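PDB 2QEE: BH0493 protein from Bacillus halodurans C-125, which binds zinc and is probably a metal-dependent enzyme of the amidohydrolase superfamily. Local coordinates for residues Asn296-Val300 and Phe410-Gly415; Leu290-Pro294 and Phe318-Met322; Asp218-Met222 and Asn254-Ala258. The contacts are given in a common frame with arbitrary orientation. Where two conformers were deposited one is given. Numbering follows the deposited sequence.

Overall arrangement
All three contacts gather at the N-terminal ends of parallel strands in what is probably the (β/α)8 barrel of an amidohydrolase. Along the chain contact 3 closes before the other two open; contacts 1 and 2 then alternate, in the order 290-294, 296-300, 318-322 and 410-415. Each contact reaches one sheet, in which strand 298-302 lies between 257-264 and 321-323: Lys297 and Leu299 form backbone hydrogen bonds with Phe257 of contact 3, and Phe298 with Asn320 and Met322 of contact 2. Between centres, contact 1 is about 8 Å from contact 3 and about 10 Å from contact 2. The C-terminal helix 395-414 packs against these strand ends.

Contact 1 (Asn296-Val300 and Phe410-Gly415); sequences NKFLV and FWRFVG
This is a strand-to-helix packing contact in which the last helix of the chain, 395-414, lies against the start of parallel strand 298-302, probably at the N-terminal end of an amidohydrolase (β/α)8 barrel. The short axes of strand 298-300 and helix 410-414 approach to 10.5 Å with 140° between their N-to-C directions; the closest CA pair is Lys297 with Val414 at 7.9 Å. The segment 297-300 is extended, so Lys297 points toward the helix and Phe298 away from it. Phe413 reaches over to the strand, its CZ 3.6 Å from Phe298 O and its CD2 3.9 Å from Leu299 CD2. Leu299 CD1 rests on Phe410 CE1 and Val414 CG1, 4.3 Å from each. Lys297, rotamer m,t,m,t, passes over one face of the Phe413 ring, with CD 4.2 Å from the centroid in a CH-pi contact. The helix finishes in a Schellman motif: Gly415, at positive phi, bonds through its N to Arg412 O at 3.2 Å and weakly to Trp411 O at 3.1 Å. The lysine ammonium meets carbonyls of this last turn: NZ donates to Phe413 O at 2.7 Å and to water 1 at 3.0 Å, which donates to Arg412 O at 2.8 Å.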
loop_
_atom_site.group_PDB
_atom_site.type_symbol
_atom_site.label_atom_id
_atom_site.label_comp_id
_atom_site.label_asym_id
_atom_site.label_seq_id
_atom_site.Cartn_x
_atom_site.Cartn_y
_atom_site.Cartn_z
ATOM N N ASN C 296 17.703 6.541 -25.157
ATOM C CA ASN C 296 17.815 7.492 -24.089
ATOM C C ASN C 296 17.729 6.724 -22.787
ATOM O O ASN C 296 17.060 5.666 -22.734
ATOM C CB ASN C 296 16.651 8.512 -24.112
ATOM C CG ASN C 296 16.852 9.590 -25.160
ATOM O OD1 ASN C 296 16.409 9.421 -26.310
ATOM N ND2 ASN C 296 17.459 10.708 -24.757
ATOM N N LYS C 297 18.405 7.265 -21.781
ATOM C CA LYS C 297 18.364 6.697 -20.383
ATOM C C LYS C 297 17.541 7.600 -19.456
ATOM O O LYS C 297 17.662 8.824 -19.518
ATOM C CB LYS C 297 19.795 6.581 -19.852
ATOM C CG LYS C 297 20.529 5.439 -20.618
ATOM C CD LYS C 297 21.851 5.106 -20.031
ATOM C CE LYS C 297 22.868 6.146 -20.384
ATOM N NZ LYS C 297 24.258 5.590 -20.147
ATOM N N PHE C 298 16.738 6.984 -18.555
ATOM C CA PHE C 298 15.860 7.751 -17.718
ATOM C C PHE C 298 16.039 7.307 -16.264
ATOM O O PHE C 298 16.030 6.080 -15.976
ATOM C CB PHE C 298 14.410 7.471 -18.121
ATOM C CG PHE C 298 14.104 7.841 -19.547
ATOM C CD1 PHE C 298 13.576 9.125 -19.818
ATOM C CD2 PHE C 298 14.365 6.967 -20.607
ATOM C CE1 PHE C 298 13.306 9.490 -21.132
ATOM C CE2 PHE C 298 14.074 7.363 -21.951
ATOM C CZ PHE C 298 13.546 8.628 -22.166
ATOM N N LEU C 299 16.237 8.280 -15.390
ATOM C CA LEU C 299 16.269 8.015 -13.944
ATOM C C LEU C 299 14.915 8.460 -13.438
ATOM O O LEU C 299 14.496 9.577 -13.751
ATOM C CB LEU C 299 17.376 8.846 -13.300
ATOM C CG LEU C 299 18.804 8.316 -13.506
ATOM C CD1 LEU C 299 19.785 9.547 -13.347
ATOM C CD2 LEU C 299 19.139 7.249 -12.442
ATOM N N VAL C 300 14.209 7.636 -12.657
ATOM C CA VAL C 300 12.868 8.066 -12.176
ATOM C C VAL C 300 12.715 7.768 -10.713
ATOM O O VAL C 300 13.138 6.691 -10.258
ATOM C CB VAL C 300 11.767 7.324 -12.963
ATOM C CG1 VAL C 300 10.289 7.683 -12.461
ATOM C CG2 VAL C 300 11.848 7.639 -14.473
ATOM N N PHE C 410 24.866 3.703 -10.014
ATOM C CA PHE C 410 24.579 5.062 -10.486
ATOM C C PHE C 410 25.646 5.400 -11.565
ATOM O O PHE C 410 25.300 5.780 -12.702
ATOM C CB PHE C 410 24.670 6.089 -9.373
ATOM C CG PHE C 410 24.594 7.512 -9.872
ATOM C CD1 PHE C 410 23.365 8.023 -10.345
ATOM C CD2 PHE C 410 25.721 8.328 -9.903
ATOM C CE1 PHE C 410 23.260 9.344 -10.847
ATOM C CE2 PHE C 410 25.631 9.673 -10.373
ATOM C CZ PHE C 410 24.387 10.187 -10.851
ATOM N N TRP C 411 26.918 5.236 -11.226
ATOM C CA TRP C 411 27.963 5.679 -12.239
ATOM C C TRP C 411 27.875 4.871 -13.507
ATOM O O TRP C 411 28.095 5.364 -14.622
ATOM C CB TRP C 411 29.338 5.582 -11.603
ATOM C CG TRP C 411 29.456 6.558 -10.478
ATOM C CD1 TRP C 411 29.521 6.286 -9.146
ATOM C CD2 TRP C 411 29.468 7.975 -10.611
ATOM N NE1 TRP C 411 29.608 7.476 -8.429
ATOM C CE2 TRP C 411 29.546 8.520 -9.322
ATOM C CE3 TRP C 411 29.410 8.859 -11.725
ATOM C CZ2 TRP C 411 29.602 9.910 -9.091
ATOM C CZ3 TRP C 411 29.459 10.253 -11.469
ATOM C CH2 TRP C 411 29.563 10.745 -10.178
ATOM N N ARG C 412 27.630 3.573 -13.365
ATOM C CA ARG C 412 27.463 2.705 -14.523
ATOM C C ARG C 412 26.320 3.233 -15.401
ATOM O O ARG C 412 26.447 3.351 -16.644
ATOM C CB ARG C 412 27.177 1.276 -14.040
ATOM C CG ARG C 412 27.847 0.170 -14.832
ATOM C CD ARG C 412 27.943 -1.126 -13.960
ATOM N NE ARG C 412 27.706 -2.332 -14.762
ATOM C CZ ARG C 412 26.522 -2.721 -15.240
ATOM N NH1 ARG C 412 25.420 -1.986 -15.035
ATOM N NH2 ARG C 412 26.437 -3.841 -15.948
ATOM N N PHE C 413 25.194 3.588 -14.775
ATOM C CA PHE C 413 24.032 3.996 -15.564
ATOM C C PHE C 413 24.251 5.342 -16.304
ATOM O O PHE C 413 23.804 5.514 -17.454
ATOM C CB PHE C 413 22.801 4.109 -14.678
ATOM C CG PHE C 413 21.512 4.294 -15.469
ATOM C CD1 PHE C 413 20.961 3.200 -16.150
ATOM C CD2 PHE C 413 20.832 5.531 -15.480
ATOM C CE1 PHE C 413 19.746 3.312 -16.906
ATOM C CE2 PHE C 413 19.654 5.654 -16.207
ATOM C CZ PHE C 413 19.110 4.563 -16.934
ATOM N N VAL C 414 24.899 6.287 -15.644
ATOM C CA VAL C 414 25.050 7.630 -16.253
ATOM C C VAL C 414 26.254 7.610 -17.196
ATOM O O VAL C 414 26.557 8.616 -17.835
ATOM C CB VAL C 414 25.206 8.742 -15.209
ATOM C CG1 VAL C 414 23.929 8.796 -14.260
ATOM C CG2 VAL C 414 26.485 8.573 -14.359
ATOM N N GLY C 415 26.937 6.465 -17.248
ATOM C CA GLY C 415 28.008 6.247 -18.226
ATOM C C GLY C 415 29.316 6.897 -17.863
ATOM O O GLY C 415 30.034 7.336 -18.774
HETATM O O HOH W 1 25.301 2.982 -19.193
#

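Contact 2 (Leu290-Pro294 and Phe318-Met322); sequences LREYP and FSNLM
Here the C-terminal end of helix 284-292 meets the type I beta turn Phe318-Leu321, which leads out of helix 308-317 and into strand 321-323, the closing strand of the beta-alpha-beta crossover that starts at strand 298-302. The nearest CA atoms belong to Leu290 and Asn320, 6.6 Å apart, and the turn is closed by Leu321 N to Phe318 O at 3.2 Å. Leu290, rotamer m,t, aims at the turn. Its CB sits over one face of the Phe318 ring, 3.9 Å from the centroid as a CH-pi contact, and its CD2 lies 3.6 Å from Leu321 CB. Phe318 takes chi1 m, which also brings its CE1 to 3.7 Å from Arg291 CA; beyond, the ring meets His268 of the second subunit with nearly parallel planes. Arg291 stays extended through chi1 and chi2, both t, then bends at chi3 (p), so NE bridges to Glu292 OE2 at 3.0 Å; its NH1 forms a salt bridge with Glu287 and a hydrogen bond to Val267 O of the second subunit. Asn320, chi1 p and chi2 -30°, turns its amide to the helix end and also bonds Asn296 O. Within the contact, its ND2 donates to Leu290 O at 3.1 Å, with an N-H...O angle of 164°.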
loop_
_atom_site.group_PDB
_atom_site.type_symbol
_atom_site.label_atom_id
_atom_site.label_comp_id
_atom_site.label_asym_id
_atom_site.label_seq_id
_atom_site.Cartn_x
_atom_site.Cartn_y
_atom_site.Cartn_z
ATOM N N LEU C 290 10.043 5.376 -22.235
ATOM C CA LEU C 290 10.994 4.267 -22.217
ATOM C C LEU C 290 10.973 3.395 -23.478
ATOM O O LEU C 290 12.029 2.955 -23.983
ATOM C CB LEU C 290 10.705 3.386 -21.012
ATOM C CG LEU C 290 11.018 4.087 -19.688
ATOM C CD1 LEU C 290 10.345 3.233 -18.581
ATOM C CD2 LEU C 290 12.593 4.162 -19.410
ATOM N N ARG C 291 9.765 3.109 -23.955
ATOM C CA ARG C 291 9.598 2.277 -25.127
ATOM C C ARG C 291 10.070 2.982 -26.396
ATOM O O ARG C 291 10.801 2.397 -27.205
ATOM C CB ARG C 291 8.141 1.876 -25.282
ATOM C CG ARG C 291 7.828 1.095 -26.587
ATOM C CD ARG C 291 6.425 0.573 -26.599
ATOM N NE ARG C 291 5.459 1.649 -26.378
ATOM C CZ ARG C 291 4.732 1.742 -25.258
ATOM N NH1 ARG C 291 4.843 0.779 -24.339
ATOM N NH2 ARG C 291 3.896 2.775 -25.068
ATOM N N GLU C 292 9.613 4.218 -26.552
ATOM C CA GLU C 292 9.821 4.991 -27.780
ATOM C C GLU C 292 11.184 5.664 -27.913
ATOM O O GLU C 292 11.540 6.076 -29.041
ATOM C CB GLU C 292 8.697 6.037 -27.982
ATOM C CG GLU C 292 7.304 5.461 -27.914
ATOM C CD GLU C 292 7.013 4.360 -28.938
ATOM O OE1 GLU C 292 7.666 4.320 -30.000
ATOM O OE2 GLU C 292 6.133 3.505 -28.678
ATOM N N TYR C 293 11.939 5.776 -26.803
ATOM C CA TYR C 293 13.260 6.380 -26.803
ATOM C C TYR C 293 14.303 5.397 -26.211
ATOM O O TYR C 293 14.864 5.653 -25.135
ATOM C CB TYR C 293 13.223 7.713 -26.056
ATOM C CG TYR C 293 12.363 8.704 -26.789
ATOM C CD1 TYR C 293 12.913 9.523 -27.794
ATOM C CD2 TYR C 293 10.982 8.782 -26.528
ATOM C CE1 TYR C 293 12.081 10.427 -28.507
ATOM C CE2 TYR C 293 10.144 9.678 -27.236
ATOM C CZ TYR C 293 10.726 10.473 -28.239
ATOM O OH TYR C 293 9.905 11.355 -28.919
ATOM N N PRO C 294 14.514 4.244 -26.884
ATOM C CA PRO C 294 15.381 3.163 -26.350
ATOM C C PRO C 294 16.823 3.583 -26.244
ATOM O O PRO C 294 17.628 2.927 -25.532
ATOM C CB PRO C 294 15.281 2.069 -27.421
ATOM C CG PRO C 294 14.852 2.793 -28.679
ATOM C CD PRO C 294 13.962 3.899 -28.198
ATOM N N PHE C 318 11.905 -2.412 -18.707
ATOM C CA PHE C 318 12.827 -1.518 -19.476
ATOM C C PHE C 318 14.166 -1.321 -18.855
ATOM O O PHE C 318 14.267 -0.698 -17.807
ATOM C CB PHE C 318 12.187 -0.136 -19.753
ATOM C CG PHE C 318 10.951 -0.229 -20.572
ATOM C CD1 PHE C 318 11.031 -0.395 -21.960
ATOM C CD2 PHE C 318 9.718 -0.184 -19.979
ATOM C CE1 PHE C 318 9.894 -0.521 -22.712
ATOM C CE2 PHE C 318 8.571 -0.286 -20.706
ATOM C CZ PHE C 318 8.646 -0.457 -22.109
ATOM N N SER C 319 15.234 -1.734 -19.557
ATOM C CA SER C 319 16.567 -1.582 -19.028
ATOM C C SER C 319 17.099 -0.158 -19.097
ATOM O O SER C 319 18.082 0.140 -18.465
ATOM C CB SER C 319 17.552 -2.519 -19.727
ATOM O OG SER C 319 17.562 -2.316 -21.158
ATOM N N ASN C 320 16.456 0.710 -19.917
ATOM C CA ASN C 320 16.789 2.115 -19.976
ATOM C C ASN C 320 16.111 2.971 -18.878
ATOM O O ASN C 320 16.228 4.227 -18.836
ATOM C CB ASN C 320 16.554 2.693 -21.398
ATOM C CG ASN C 320 15.129 2.621 -21.852
ATOM O OD1 ASN C 320 14.355 1.722 -21.472
ATOM N ND2 ASN C 320 14.760 3.562 -22.754
ATOM N N LEU C 321 15.481 2.278 -17.919
ATOM C CA LEU C 321 14.963 2.909 -16.709
ATOM C C LEU C 321 15.830 2.489 -15.528
ATOM O O LEU C 321 16.054 1.269 -15.320
ATOM C CB LEU C 321 13.519 2.418 -16.426
ATOM C CG LEU C 321 12.883 2.962 -15.159
ATOM C CD1 LEU C 321 12.862 4.511 -15.111
ATOM C CD2 LEU C 321 11.475 2.361 -15.037
ATOM N N MET C 322 16.259 3.474 -14.749
ATOM C CA MET C 322 16.935 3.195 -13.475
ATOM C C MET C 322 16.058 3.919 -12.473
ATOM O O MET C 322 15.875 5.118 -12.552
ATOM C CB MET C 322 18.367 3.746 -13.412
ATOM C CG MET C 322 19.065 3.608 -12.057
ATOM S SD MET C 322 19.065 1.853 -11.546
ATOM C CE MET C 322 20.255 1.198 -12.689
#

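Contact 3 (Asp218-Met222 and Asn254-Ala258); sequences DPVYM and NIPFA
Ile255, with chi1 and chi2 both m, fills the apolar centre of this buried junction, where the loop entering strand 222-226 joins the start of parallel strand 257-264. The two strands, linked through helix 237-253, form a beta-alpha-beta unit, probably of an amidohydrolase (β/α)8 barrel, and pair here at their N-terminal ends. Ile255 CG2 lies 3.6 Å from Tyr221 CA and 4.2 Å from Met222 CE, the methionine folding over it with rotamer m,t,m, while Ile255 CD1 is 3.7 Å from Pro219 O. Next to this, Tyr221 CB packs on Pro256 CB at 4.2 Å, and Tyr221 CD1 touches Ala258 CB at 3.6 Å. Both segments leave a helix through a residue with positive phi: Asp218 after helix 200-217, and Asn254, in a Schellman motif, after helix 237-253. CA-CA distances are 5.0 Å for Tyr221 and Pro256 and 5.1 Å for Met222 and Phe257, the latter pair forming a parallel beta bridge. Pro256 has no N-H to give, so its carbonyl provides the link, taking Met222 N at 3.1 Å; Ala258 N donates to Met222 O at 2.7 Å. At the polar edge Tyr221, chi1 p, hydrogen-bonds Met27 O through its hydroxyl. Its side chain comes within about 3 Å of the side chain of His28, so the apolar packing around Ile255 and Tyr221 leads up to a zinc ligand.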
loop_
_atom_site.group_PDB
_atom_site.type_symbol
_atom_site.label_atom_id
_atom_site.label_comp_id
_atom_site.label_asym_id
_atom_site.label_seq_id
_atom_site.Cartn_x
_atom_site.Cartn_y
_atom_site.Cartn_z
ATOM N N ASP C 218 29.104 20.183 -17.088
ATOM C CA ASP C 218 29.380 18.767 -17.254
ATOM C C ASP C 218 28.434 17.905 -16.379
ATOM O O ASP C 218 28.882 17.028 -15.658
ATOM C CB ASP C 218 30.827 18.429 -16.919
ATOM C CG ASP C 218 31.188 17.011 -17.324
ATOM O OD1 ASP C 218 30.502 16.406 -18.201
ATOM O OD2 ASP C 218 32.160 16.473 -16.753
ATOM N N PRO C 219 27.124 18.088 -16.541
ATOM C CA PRO C 219 26.186 17.458 -15.594
ATOM C C PRO C 219 26.171 15.948 -15.807
ATOM O O PRO C 219 26.330 15.460 -16.944
ATOM C CB PRO C 219 24.830 18.084 -16.015
ATOM C CG PRO C 219 24.972 18.282 -17.509
ATOM C CD PRO C 219 26.419 18.774 -17.640
ATOM N N VAL C 220 25.931 15.195 -14.724
ATOM C CA VAL C 220 25.718 13.761 -14.812
ATOM C C VAL C 220 24.339 13.369 -15.325
ATOM O O VAL C 220 24.146 12.271 -15.829
ATOM C CB VAL C 220 26.071 13.078 -13.431
ATOM C CG1 VAL C 220 27.569 13.287 -13.150
ATOM C CG2 VAL C 220 25.269 13.640 -12.348
ATOM N N TYR C 221 23.364 14.263 -15.171
ATOM C CA TYR C 221 22.045 14.091 -15.767
ATOM C C TYR C 221 21.370 15.463 -15.813
ATOM O O TYR C 221 21.844 16.416 -15.150
ATOM C CB TYR C 221 21.170 13.026 -15.003
ATOM C CG TYR C 221 20.981 13.266 -13.516
ATOM C CD1 TYR C 221 20.034 14.207 -13.065
ATOM C CD2 TYR C 221 21.689 12.498 -12.538
ATOM C CE1 TYR C 221 19.827 14.482 -11.669
ATOM C CE2 TYR C 221 21.485 12.729 -11.150
ATOM C CZ TYR C 221 20.557 13.729 -10.724
ATOM O OH TYR C 221 20.335 13.931 -9.375
ATOM N N MET C 222 20.314 15.555 -16.602
ATOM C CA MET C 222 19.377 16.690 -16.614
ATOM C C MET C 222 18.107 16.257 -15.872
ATOM O O MET C 222 17.658 15.116 -16.047
ATOM C CB MET C 222 18.995 17.006 -18.062
ATOM C CG MET C 222 20.220 17.590 -18.851
ATOM S SD MET C 222 19.775 18.029 -20.571
ATOM C CE MET C 222 19.854 16.433 -21.409
ATOM N N ASN C 254 24.747 11.416 -24.444
ATOM C CA ASN C 254 24.601 10.229 -23.612
ATOM C C ASN C 254 24.398 10.625 -22.150
ATOM O O ASN C 254 25.070 10.076 -21.274
ATOM C CB ASN C 254 25.802 9.282 -23.727
ATOM C CG ASN C 254 25.495 7.862 -23.242
ATOM O OD1 ASN C 254 26.407 7.160 -22.780
ATOM N ND2 ASN C 254 24.219 7.436 -23.318
ATOM N N ILE C 255 23.466 11.557 -21.909
ATOM C CA ILE C 255 23.167 12.089 -20.581
ATOM C C ILE C 255 21.734 11.591 -20.222
ATOM O O ILE C 255 20.815 11.793 -21.022
ATOM C CB ILE C 255 23.181 13.652 -20.626
ATOM C CG1 ILE C 255 24.593 14.181 -20.939
ATOM C CG2 ILE C 255 22.753 14.276 -19.296
ATOM C CD1 ILE C 255 25.684 13.516 -20.072
ATOM N N PRO C 256 21.559 10.911 -19.068
ATOM C CA PRO C 256 20.175 10.506 -18.682
ATOM C C PRO C 256 19.291 11.715 -18.375
ATOM O O PRO C 256 19.809 12.824 -18.006
ATOM C CB PRO C 256 20.366 9.690 -17.385
ATOM C CG PRO C 256 21.834 9.254 -17.367
ATOM C CD PRO C 256 22.582 10.388 -18.118
ATOM N N PHE C 257 17.972 11.486 -18.480
ATOM C CA PHE C 257 16.953 12.450 -18.076
ATOM C C PHE C 257 16.311 11.954 -16.764
ATOM O O PHE C 257 15.743 10.846 -16.749
ATOM C CB PHE C 257 15.922 12.456 -19.160
ATOM C CG PHE C 257 14.817 13.471 -18.965
ATOM C CD1 PHE C 257 15.009 14.611 -18.207
ATOM C CD2 PHE C 257 13.589 13.252 -19.575
ATOM C CE1 PHE C 257 13.944 15.534 -18.072
ATOM C CE2 PHE C 257 12.538 14.181 -19.438
ATOM C CZ PHE C 257 12.739 15.297 -18.661
ATOM N N ALA C 258 16.416 12.746 -15.717
ATOM C CA ALA C 258 15.864 12.352 -14.426
ATOM C C ALA C 258 14.501 12.998 -14.294
ATOM O O ALA C 258 14.384 14.243 -14.351
ATOM C CB ALA C 258 16.753 12.789 -13.287
#